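UDP-4-amino-4,6-dideoxy-N-acetyl-beta-L-altrosamine transaminase (Helicobacter pylori, PDB 2FNU) catalyses the PLP-dependent transamination of a UDP-linked 4-keto sugar, the second step in making pseudaminic acid, the sialic-acid-like sugar that modifies flagellin. Local coordinates at residues M250-D261 with H274-H284; A40-K48 with L159-G170. All coordinates share one frame; numbering follows the deposited sequence.

Contact 1. Residues M250-D261 with H274-H284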
loop_
_atom_site.group_PDB
_atom_site.type_symbol
_atom_site.label_atom_id
_atom_site.label_comp_id
_atom_site.label_asym_id
_atom_site.label_seq_id
_atom_site.Cartn_x
_atom_site.Cartn_y
_atom_site.Cartn_z
ATOM N N MET B 250 5.260 19.073 -17.363
ATOM C CA MET B 250 6.701 19.222 -17.190
ATOM C C MET B 250 7.163 20.555 -17.780
ATOM O O MET B 250 8.017 21.251 -17.199
ATOM C CB MET B 250 7.439 18.050 -17.851
ATOM C CG MET B 250 8.958 18.167 -17.793
ATOM S SD MET B 250 9.713 16.596 -18.253
ATOM C CE MET B 250 10.900 17.135 -19.491
ATOM N N GLN B 251 6.591 20.920 -18.923
ATOM C CA GLN B 251 6.976 22.181 -19.565
ATOM C C GLN B 251 6.467 23.400 -18.774
ATOM O O GLN B 251 7.132 24.447 -18.739
ATOM C CB GLN B 251 6.534 22.212 -21.028
ATOM C CG GLN B 251 6.902 23.516 -21.770
ATOM C CD GLN B 251 8.417 23.766 -21.887
ATOM O OE1 GLN B 251 9.253 22.843 -21.818
ATOM N NE2 GLN B 251 8.773 25.033 -22.071
ATOM N N LYS B 252 5.306 23.274 -18.124
ATOM C CA LYS B 252 4.875 24.345 -17.228
ATOM C C LYS B 252 5.874 24.557 -16.103
ATOM O O LYS B 252 6.179 25.700 -15.759
ATOM C CB LYS B 252 3.470 24.097 -16.681
ATOM C CG LYS B 252 2.384 24.218 -17.750
ATOM C CD LYS B 252 2.182 25.676 -18.152
ATOM C CE LYS B 252 1.085 25.821 -19.200
ATOM N NZ LYS B 252 0.998 27.219 -19.722
ATOM N N ARG B 253 6.368 23.460 -15.511
ATOM C CA ARG B 253 7.373 23.566 -14.460
ATOM C C ARG B 253 8.680 24.136 -15.019
ATOM O O ARG B 253 9.346 24.939 -14.362
ATOM C CB ARG B 253 7.586 22.221 -13.763
ATOM C CG ARG B 253 6.350 21.744 -12.985
ATOM C CD ARG B 253 6.671 20.547 -12.085
ATOM N NE ARG B 253 7.121 19.411 -12.878
ATOM C CZ ARG B 253 6.324 18.479 -13.397
ATOM N NH1 ARG B 253 4.997 18.507 -13.187
ATOM N NH2 ARG B 253 6.869 17.511 -14.127
ATOM N N GLU B 254 9.021 23.751 -16.250
ATOM C CA GLU B 254 10.231 24.304 -16.884
ATOM C C GLU B 254 10.112 25.818 -17.062
ATOM O O GLU B 254 11.083 26.549 -16.824
ATOM C CB GLU B 254 10.526 23.599 -18.215
ATOM C CG GLU B 254 11.690 24.185 -19.034
ATOM C CD GLU B 254 13.064 23.992 -18.408
ATOM O OE1 GLU B 254 13.214 23.185 -17.456
ATOM O OE2 GLU B 254 14.020 24.647 -18.895
ATOM N N GLU B 255 8.929 26.281 -17.454
ATOM C CA GLU B 255 8.713 27.719 -17.637
ATOM C C GLU B 255 8.832 28.461 -16.317
ATOM O O GLU B 255 9.427 29.541 -16.263
ATOM C CB GLU B 255 7.404 27.987 -18.387
ATOM C CG GLU B 255 7.604 27.703 -19.883
ATOM C CD GLU B 255 6.332 27.402 -20.655
ATOM O OE1 GLU B 255 6.467 26.962 -21.819
ATOM O OE2 GLU B 255 5.220 27.587 -20.121
ATOM N N ALA B 256 8.304 27.872 -15.244
ATOM C CA ALA B 256 8.423 28.472 -13.917
ATOM C C ALA B 256 9.889 28.530 -13.519
ATOM O O ALA B 256 10.363 29.554 -13.027
ATOM C CB ALA B 256 7.636 27.654 -12.896
ATOM N N ALA B 257 10.612 27.429 -13.739
ATOM C CA ALA B 257 12.039 27.389 -13.409
ATOM C C ALA B 257 12.828 28.455 -14.164
ATOM O O ALA B 257 13.718 29.106 -13.608
ATOM C CB ALA B 257 12.608 26.007 -13.705
ATOM N N LEU B 258 12.502 28.629 -15.440
ATOM C CA LEU B 258 13.200 29.631 -16.248
ATOM C C LEU B 258 12.931 31.043 -15.740
ATOM O O LEU B 258 13.815 31.917 -15.815
ATOM C CB LEU B 258 12.820 29.507 -17.729
ATOM C CG LEU B 258 13.368 28.250 -18.410
ATOM C CD1 LEU B 258 12.677 28.080 -19.766
ATOM C CD2 LEU B 258 14.905 28.253 -18.554
ATOM N N THR B 259 11.710 31.283 -15.250
ATOM C CA THR B 259 11.373 32.593 -14.675
ATOM C C THR B 259 12.189 32.848 -13.411
ATOM O O THR B 259 12.778 33.917 -13.252
ATOM C CB THR B 259 9.869 32.695 -14.404
ATOM O OG1 THR B 259 9.199 32.648 -15.663
ATOM C CG2 THR B 259 9.511 34.005 -13.706
ATOM N N TYR B 260 12.243 31.873 -12.507
ATOM C CA TYR B 260 13.149 32.022 -11.379
ATOM C C TYR B 260 14.587 32.302 -11.837
ATOM O O TYR B 260 15.262 33.167 -11.276
ATOM C CB TYR B 260 13.179 30.730 -10.576
ATOM C CG TYR B 260 12.045 30.468 -9.605
ATOM C CD1 TYR B 260 11.732 31.372 -8.587
ATOM C CD2 TYR B 260 11.347 29.256 -9.640
ATOM C CE1 TYR B 260 10.735 31.094 -7.650
ATOM C CE2 TYR B 260 10.331 28.979 -8.712
ATOM C CZ TYR B 260 10.044 29.901 -7.713
ATOM O OH TYR B 260 9.074 29.622 -6.771
ATOM N N ASP B 261 15.067 31.538 -12.824
ATOM C CA ASP B 261 16.442 31.711 -13.323
ATOM C C ASP B 261 16.665 33.167 -13.746
ATOM O O ASP B 261 17.697 33.765 -13.400
ATOM C CB ASP B 261 16.722 30.808 -14.517
ATOM C CG ASP B 261 16.836 29.332 -14.152
ATOM O OD1 ASP B 261 16.808 28.945 -12.958
ATOM O OD2 ASP B 261 16.971 28.545 -15.113
ATOM N N HIS B 274 19.035 24.983 -11.476
ATOM C CA HIS B 274 18.371 24.785 -12.779
ATOM C C HIS B 274 19.177 25.217 -14.020
ATOM O O HIS B 274 19.151 24.517 -15.034
ATOM C CB HIS B 274 16.936 25.348 -12.760
ATOM C CG HIS B 274 16.217 25.225 -14.065
ATOM N ND1 HIS B 274 15.508 24.104 -14.445
ATOM C CD2 HIS B 274 16.121 26.095 -15.096
ATOM C CE1 HIS B 274 14.997 24.297 -15.652
ATOM N NE2 HIS B 274 15.352 25.501 -16.063
ATOM N N PRO B 275 19.882 26.364 -13.957
ATOM C CA PRO B 275 20.675 26.753 -15.138
ATOM C C PRO B 275 21.785 25.783 -15.534
ATOM O O PRO B 275 22.330 25.917 -16.643
ATOM C CB PRO B 275 21.281 28.105 -14.731
ATOM C CG PRO B 275 20.313 28.644 -13.719
ATOM C CD PRO B 275 19.926 27.419 -12.919
ATOM N N LEU B 276 22.126 24.836 -14.657
ATOM C CA LEU B 276 23.234 23.924 -14.924
ATOM C C LEU B 276 22.810 22.639 -15.635
ATOM O O LEU B 276 23.656 21.800 -15.962
ATOM C CB LEU B 276 23.958 23.595 -13.620
ATOM C CG LEU B 276 24.400 24.833 -12.827
ATOM C CD1 LEU B 276 24.977 24.399 -11.478
ATOM C CD2 LEU B 276 25.397 25.724 -13.609
ATOM N N LEU B 277 21.509 22.472 -15.869
ATOM C CA LEU B 277 21.015 21.245 -16.511
ATOM C C LEU B 277 21.576 21.091 -17.920
ATOM O O LEU B 277 21.688 22.072 -18.659
ATOM C CB LEU B 277 19.494 21.257 -16.590
ATOM C CG LEU B 277 18.689 21.115 -15.299
ATOM C CD1 LEU B 277 17.219 21.273 -15.637
ATOM C CD2 LEU B 277 18.944 19.768 -14.665
ATOM N N LYS B 278 21.878 19.846 -18.292
ATOM C CA LYS B 278 22.354 19.516 -19.642
ATOM C C LYS B 278 21.347 18.656 -20.396
ATOM O O LYS B 278 21.493 18.435 -21.595
ATOM C CB LYS B 278 23.706 18.806 -19.571
ATOM C CG LYS B 278 24.828 19.729 -19.101
ATOM C CD LYS B 278 26.151 18.988 -18.972
ATOM C CE LYS B 278 27.265 19.938 -18.544
ATOM N NZ LYS B 278 28.548 19.224 -18.301
ATOM N N ASP B 279 20.324 18.177 -19.694
ATOM C CA ASP B 279 19.243 17.431 -20.331
ATOM C C ASP B 279 17.933 17.907 -19.739
ATOM O O ASP B 279 17.915 18.575 -18.690
ATOM C CB ASP B 279 19.370 15.922 -20.081
ATOM C CG ASP B 279 20.156 15.201 -21.177
ATOM O OD1 ASP B 279 19.659 15.082 -22.342
ATOM O OD2 ASP B 279 21.249 14.713 -20.849
ATOM N N LYS B 280 16.837 17.576 -20.409
ATOM C CA LYS B 280 15.503 17.886 -19.885
ATOM C C LYS B 280 15.299 17.210 -18.541
ATOM O O LYS B 280 15.664 16.040 -18.364
ATOM C CB LYS B 280 14.426 17.392 -20.828
ATOM C CG LYS B 280 14.243 18.200 -22.083
ATOM C CD LYS B 280 12.874 17.831 -22.673
ATOM C CE LYS B 280 12.732 18.136 -24.137
ATOM N NZ LYS B 280 11.387 17.635 -24.571
ATOM N N SER B 281 14.738 17.957 -17.586
ATOM C CA SER B 281 14.421 17.430 -16.255
ATOM C C SER B 281 12.932 17.553 -15.996
ATOM O O SER B 281 12.270 18.465 -16.518
ATOM C CB SER B 281 15.160 18.224 -15.163
ATOM O OG SER B 281 14.638 17.960 -13.851
ATOM N N SER B 282 12.418 16.647 -15.157
ATOM C CA SER B 282 11.025 16.715 -14.732
ATOM C C SER B 282 10.748 18.012 -13.962
ATOM O O SER B 282 9.601 18.441 -13.842
ATOM C CB SER B 282 10.734 15.528 -13.817
ATOM O OG SER B 282 11.470 15.674 -12.606
ATOM N N ASN B 283 11.790 18.611 -13.393
ATOM C CA ASN B 283 11.640 19.807 -12.555
ATOM C C ASN B 283 10.723 19.546 -11.368
ATOM O O ASN B 283 9.899 20.385 -11.012
ATOM C CB ASN B 283 11.096 21.004 -13.357
ATOM C CG ASN B 283 12.066 21.481 -14.418
ATOM O OD1 ASN B 283 11.723 21.586 -15.608
ATOM N ND2 ASN B 283 13.284 21.763 -14.001
ATOM N N HIS B 284 10.858 18.364 -10.758
ATOM C CA HIS B 284 10.075 18.099 -9.553
ATOM C C HIS B 284 10.334 19.144 -8.473
ATOM O O HIS B 284 9.378 19.605 -7.803
ATOM C CB HIS B 284 10.319 16.680 -9.012
ATOM C CG HIS B 284 9.687 16.452 -7.686
ATOM N ND1 HIS B 284 8.352 16.720 -7.447
ATOM C CD2 HIS B 284 10.203 16.025 -6.512
ATOM C CE1 HIS B 284 8.077 16.468 -6.177
ATOM N NE2 HIS B 284 9.183 16.048 -5.588
HETATM O O HOH W 1 14.390 20.743 -18.208
#
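The thioether of M250 lies against the backbone of K280-S282, its CE 3.5 Å from S281 O and also in touch with K280 CB, at the start of a helix-on-loop contact in this DegT/DnrJ/EryC1 aminotransferase. Helix 246-264 packs on the loop between strands 270-272 and 286-290, whose residue H284 lies next to K183, the lysine that carries the cofactor in the resting enzyme and is not linked to it here. One turn on, R253 grips a single carbonyl side-on: NE (2.8 Å) and NH2 (2.9 Å) both donate to S282 O, which sits in the guanidinium plane. P184 O takes NH1, so the group is held at two places and its rotation is fixed. CG of E254 stands anti to its own backbone N (chi1 174°), and a bend at chi2 brings the carboxylate to the loop. There a water links OE1 to S281 N. A257 adds a CH-pi contact, its CB 3.5 Å from the centroid of the H274 ring and over its centre. At D261 the carboxylate pairs with Y286 through OD1, and the same oxygen rests 3.5 Å from P275 CD.

Contact 2. Residues A40-K48 with L159-G170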
loop_
_atom_site.group_PDB
_atom_site.type_symbol
_atom_site.label_atom_id
_atom_site.label_comp_id
_atom_site.label_asym_id
_atom_site.label_seq_id
_atom_site.Cartn_x
_atom_site.Cartn_y
_atom_site.Cartn_z
ATOM N N ALA B 40 0.825 2.246 -20.880
ATOM C CA ALA B 40 1.120 3.624 -21.247
ATOM C C ALA B 40 2.496 4.064 -20.728
ATOM O O ALA B 40 3.230 4.816 -21.387
ATOM C CB ALA B 40 0.004 4.551 -20.771
ATOM N N LEU B 41 2.862 3.590 -19.538
ATOM C CA LEU B 41 4.195 3.887 -19.014
ATOM C C LEU B 41 5.284 3.265 -19.892
ATOM O O LEU B 41 6.318 3.887 -20.137
ATOM C CB LEU B 41 4.344 3.412 -17.559
ATOM C CG LEU B 41 3.569 4.247 -16.524
ATOM C CD1 LEU B 41 3.426 3.456 -15.215
ATOM C CD2 LEU B 41 4.268 5.601 -16.271
ATOM N N CYS B 42 5.059 2.035 -20.353
ATOM C CA CYS B 42 6.045 1.396 -21.227
ATOM C C CYS B 42 6.197 2.194 -22.523
ATOM O O CYS B 42 7.313 2.340 -23.026
ATOM C CB CYS B 42 5.620 -0.038 -21.554
ATOM S SG CYS B 42 5.783 -1.129 -20.109
ATOM N N GLU B 43 5.084 2.677 -23.063
ATOM C CA GLU B 43 5.120 3.448 -24.314
ATOM C C GLU B 43 5.811 4.798 -24.110
ATOM O O GLU B 43 6.635 5.227 -24.924
ATOM C CB GLU B 43 3.717 3.622 -24.882
ATOM C CG GLU B 43 3.172 2.293 -25.338
ATOM C CD GLU B 43 2.047 2.407 -26.341
ATOM O OE1 GLU B 43 2.022 3.396 -27.109
ATOM O OE2 GLU B 43 1.196 1.489 -26.363
ATOM N N PHE B 44 5.524 5.441 -22.980
ATOM C CA PHE B 44 6.141 6.725 -22.668
ATOM C C PHE B 44 7.654 6.630 -22.495
ATOM O O PHE B 44 8.388 7.502 -22.953
ATOM C CB PHE B 44 5.478 7.265 -21.393
ATOM C CG PHE B 44 5.925 8.646 -20.976
ATOM C CD1 PHE B 44 5.458 9.773 -21.624
ATOM C CD2 PHE B 44 6.763 8.813 -19.874
ATOM C CE1 PHE B 44 5.867 11.046 -21.216
ATOM C CE2 PHE B 44 7.169 10.084 -19.472
ATOM C CZ PHE B 44 6.711 11.185 -20.134
ATOM N N LEU B 45 8.113 5.570 -21.824
ATOM C CA LEU B 45 9.516 5.429 -21.461
ATOM C C LEU B 45 10.334 4.593 -22.449
ATOM O O LEU B 45 11.573 4.639 -22.431
ATOM C CB LEU B 45 9.619 4.796 -20.063
ATOM C CG LEU B 45 9.005 5.639 -18.942
ATOM C CD1 LEU B 45 8.947 4.776 -17.692
ATOM C CD2 LEU B 45 9.814 6.912 -18.715
ATOM N N GLY B 46 9.655 3.806 -23.276
ATOM C CA GLY B 46 10.350 2.866 -24.170
ATOM C C GLY B 46 10.969 1.680 -23.434
ATOM O O GLY B 46 12.083 1.239 -23.771
ATOM N N VAL B 47 10.255 1.171 -22.424
ATOM C CA VAL B 47 10.718 0.017 -21.647
ATOM C C VAL B 47 9.830 -1.195 -21.883
ATOM O O VAL B 47 8.711 -1.075 -22.385
ATOM C CB VAL B 47 10.839 0.328 -20.126
ATOM C CG1 VAL B 47 11.889 1.419 -19.900
ATOM C CG2 VAL B 47 9.514 0.744 -19.526
ATOM N N LYS B 48 10.343 -2.366 -21.506
ATOM C CA LYS B 48 9.644 -3.615 -21.726
ATOM C C LYS B 48 8.471 -3.825 -20.761
ATOM O O LYS B 48 7.405 -4.326 -21.155
ATOM C CB LYS B 48 10.660 -4.746 -21.575
ATOM C CG LYS B 48 10.356 -5.965 -22.361
ATOM C CD LYS B 48 11.406 -7.039 -22.099
ATOM C CE LYS B 48 12.692 -6.822 -22.848
ATOM N NZ LYS B 48 13.645 -7.958 -22.521
ATOM N N LEU B 159 10.069 11.205 -13.471
ATOM C CA LEU B 159 9.270 10.835 -14.646
ATOM C C LEU B 159 9.299 11.965 -15.686
ATOM O O LEU B 159 8.899 13.112 -15.413
ATOM C CB LEU B 159 7.840 10.486 -14.259
ATOM C CG LEU B 159 7.020 9.942 -15.443
ATOM C CD1 LEU B 159 7.366 8.505 -15.757
ATOM C CD2 LEU B 159 5.550 10.093 -15.119
ATOM N N GLY B 160 9.779 11.623 -16.879
ATOM C CA GLY B 160 9.904 12.603 -17.952
ATOM C C GLY B 160 11.306 13.172 -18.103
ATOM O O GLY B 160 11.632 13.785 -19.126
ATOM N N SER B 161 12.146 12.996 -17.083
ATOM C CA SER B 161 13.545 13.422 -17.185
ATOM C C SER B 161 14.297 12.599 -18.214
ATOM O O SER B 161 13.921 11.456 -18.494
ATOM C CB SER B 161 14.249 13.299 -15.828
ATOM O OG SER B 161 13.607 14.130 -14.871
ATOM N N GLU B 162 15.369 13.200 -18.753
ATOM C CA GLU B 162 16.185 12.574 -19.808
ATOM C C GLU B 162 17.674 12.532 -19.468
ATOM O O GLU B 162 18.185 13.316 -18.653
ATOM C CB GLU B 162 15.995 13.323 -21.130
ATOM C CG GLU B 162 14.563 13.201 -21.643
ATOM C CD GLU B 162 14.305 13.943 -22.955
ATOM O OE1 GLU B 162 15.253 14.488 -23.579
ATOM O OE2 GLU B 162 13.121 13.998 -23.354
ATOM N N TYR B 163 18.364 11.614 -20.128
ATOM C CA TYR B 163 19.817 11.560 -20.104
ATOM C C TYR B 163 20.203 11.297 -21.553
ATOM O O TYR B 163 19.740 10.327 -22.163
ATOM C CB TYR B 163 20.276 10.428 -19.200
ATOM C CG TYR B 163 21.772 10.192 -19.238
ATOM C CD1 TYR B 163 22.321 9.237 -20.100
ATOM C CD2 TYR B 163 22.631 10.907 -18.404
ATOM C CE1 TYR B 163 23.698 9.003 -20.135
ATOM C CE2 TYR B 163 24.026 10.678 -18.443
ATOM C CZ TYR B 163 24.530 9.725 -19.305
ATOM O OH TYR B 163 25.887 9.473 -19.346
ATOM N N GLN B 164 21.021 12.190 -22.114
ATOM C CA GLN B 164 21.425 12.078 -23.515
ATOM C C GLN B 164 20.206 11.853 -24.429
ATOM O O GLN B 164 20.191 10.981 -25.298
ATOM C CB GLN B 164 22.533 11.033 -23.679
ATOM C CG GLN B 164 23.833 11.480 -22.998
ATOM C CD GLN B 164 24.934 10.435 -23.041
ATOM O OE1 GLN B 164 24.809 9.390 -23.693
ATOM N NE2 GLN B 164 26.029 10.712 -22.330
ATOM N N ASN B 165 19.180 12.677 -24.218
ATOM C CA ASN B 165 17.972 12.666 -25.054
ATOM C C ASN B 165 17.138 11.394 -24.984
ATOM O O ASN B 165 16.314 11.131 -25.860
ATOM C CB ASN B 165 18.308 13.001 -26.515
ATOM C CG ASN B 165 19.045 14.307 -26.633
ATOM O OD1 ASN B 165 20.238 14.330 -26.918
ATOM N ND2 ASN B 165 18.365 15.398 -26.331
ATOM N N LYS B 166 17.343 10.619 -23.916
ATOM C CA LYS B 166 16.580 9.397 -23.688
ATOM C C LYS B 166 15.925 9.438 -22.318
ATOM O O LYS B 166 16.548 9.831 -21.324
ATOM C CB LYS B 166 17.513 8.185 -23.773
ATOM C CG LYS B 166 18.077 8.008 -25.201
ATOM C CD LYS B 166 19.203 7.000 -25.306
ATOM C CE LYS B 166 20.451 7.472 -24.592
ATOM N NZ LYS B 166 21.661 6.623 -24.912
ATOM N N LYS B 167 14.675 9.004 -22.248
ATOM C CA LYS B 167 13.965 9.078 -20.977
ATOM C C LYS B 167 14.554 8.188 -19.903
ATOM O O LYS B 167 14.845 7.002 -20.126
ATOM C CB LYS B 167 12.489 8.735 -21.166
ATOM C CG LYS B 167 11.725 9.858 -21.805
ATOM C CD LYS B 167 10.262 9.556 -21.880
ATOM C CE LYS B 167 9.487 10.754 -22.430
ATOM N NZ LYS B 167 9.640 10.873 -23.904
ATOM N N VAL B 168 14.716 8.773 -18.723
ATOM C CA VAL B 168 15.044 8.003 -17.521
ATOM C C VAL B 168 13.999 6.899 -17.326
ATOM O O VAL B 168 12.804 7.129 -17.537
ATOM C CB VAL B 168 15.070 8.938 -16.308
ATOM C CG1 VAL B 168 15.130 8.143 -14.990
ATOM C CG2 VAL B 168 16.270 9.897 -16.430
ATOM N N GLY B 169 14.461 5.705 -16.952
ATOM C CA GLY B 169 13.562 4.568 -16.743
ATOM C C GLY B 169 14.136 3.266 -17.267
ATOM O O GLY B 169 13.874 2.206 -16.715
ATOM N N GLY B 170 14.920 3.347 -18.337
ATOM C CA GLY B 170 15.406 2.134 -18.973
ATOM C C GLY B 170 16.884 1.871 -18.771
ATOM O O GLY B 170 17.407 0.879 -19.294
HETATM O O HOH W 2 7.555 9.299 -24.930
HETATM O O HOH W 3 14.349 5.056 -21.890
#
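K167 and F44 set the main theme, a lysine laid across an aromatic face. The two side chains cross at about a right angle, and K167 CE stands over the phenyl ring, offset toward its rim and 3.8 Å from the centroid, in a CH-pi contact. A bend at the last torsion (chi4 77°) keeps NZ above the same face, 4.8 Å from the F44 ring centroid and 16° off the normal, so the ammonium adds a cation-pi interaction. F44 can offer that face because its CG is anti to the backbone N (chi1 -176°), which swings the ring toward the other segment. The ring edge is used as well, with G160 N lying near its plane.

Apolar packing extends the contact toward L159, whose CG comes within 4.0 Å of F44 CE2. Its CD1 also meets L41 and L45, while F177 of strand 174-178 touches both L45 and L159. The contact thus joins the end of helix 32-45 to the small beta hairpin 162-167, with its type I' turn from Y163 to K166, and to the loop that leads on to strand 174-178 of the large mixed sheet of this PLP-dependent aminotransferase fold. G46, with positive phi, ends the helix, and beyond it V47 CG1 rests 3.7 Å from G170 CA. L45 CD2 comes close to V168 O, a methyl against a carbonyl.

Water supplies the polar links. One molecule donates to F44 O and accepts from K167 NZ, both at 2.8 Å, tying the ammonium back to the helix end. A second donates to two backbone carbonyls, L45 O at 2.9 Å and K167 O at 2.7 Å.

Contacts 1 and 2 illustrate how a helix can be fixed to irregular chain by different chemistry. Contact 2 is the more buried, and packs a helix end against a hairpin and its flanking loops with hydrocarbon, an aromatic face and bridging waters. Contact 1, only partly buried, relies more on direct polar bonds, with an arginine on a loop carbonyl. Their loop segments, 159-170 and 274-284, meet each other: S161 OG probably bonds S282 N, D279 probably accepts from the backbone N of Q164 in the hairpin turn, and E162 pairs with K280 through the backbone. Each helix thus packs on one of two segments that are bonded to each other.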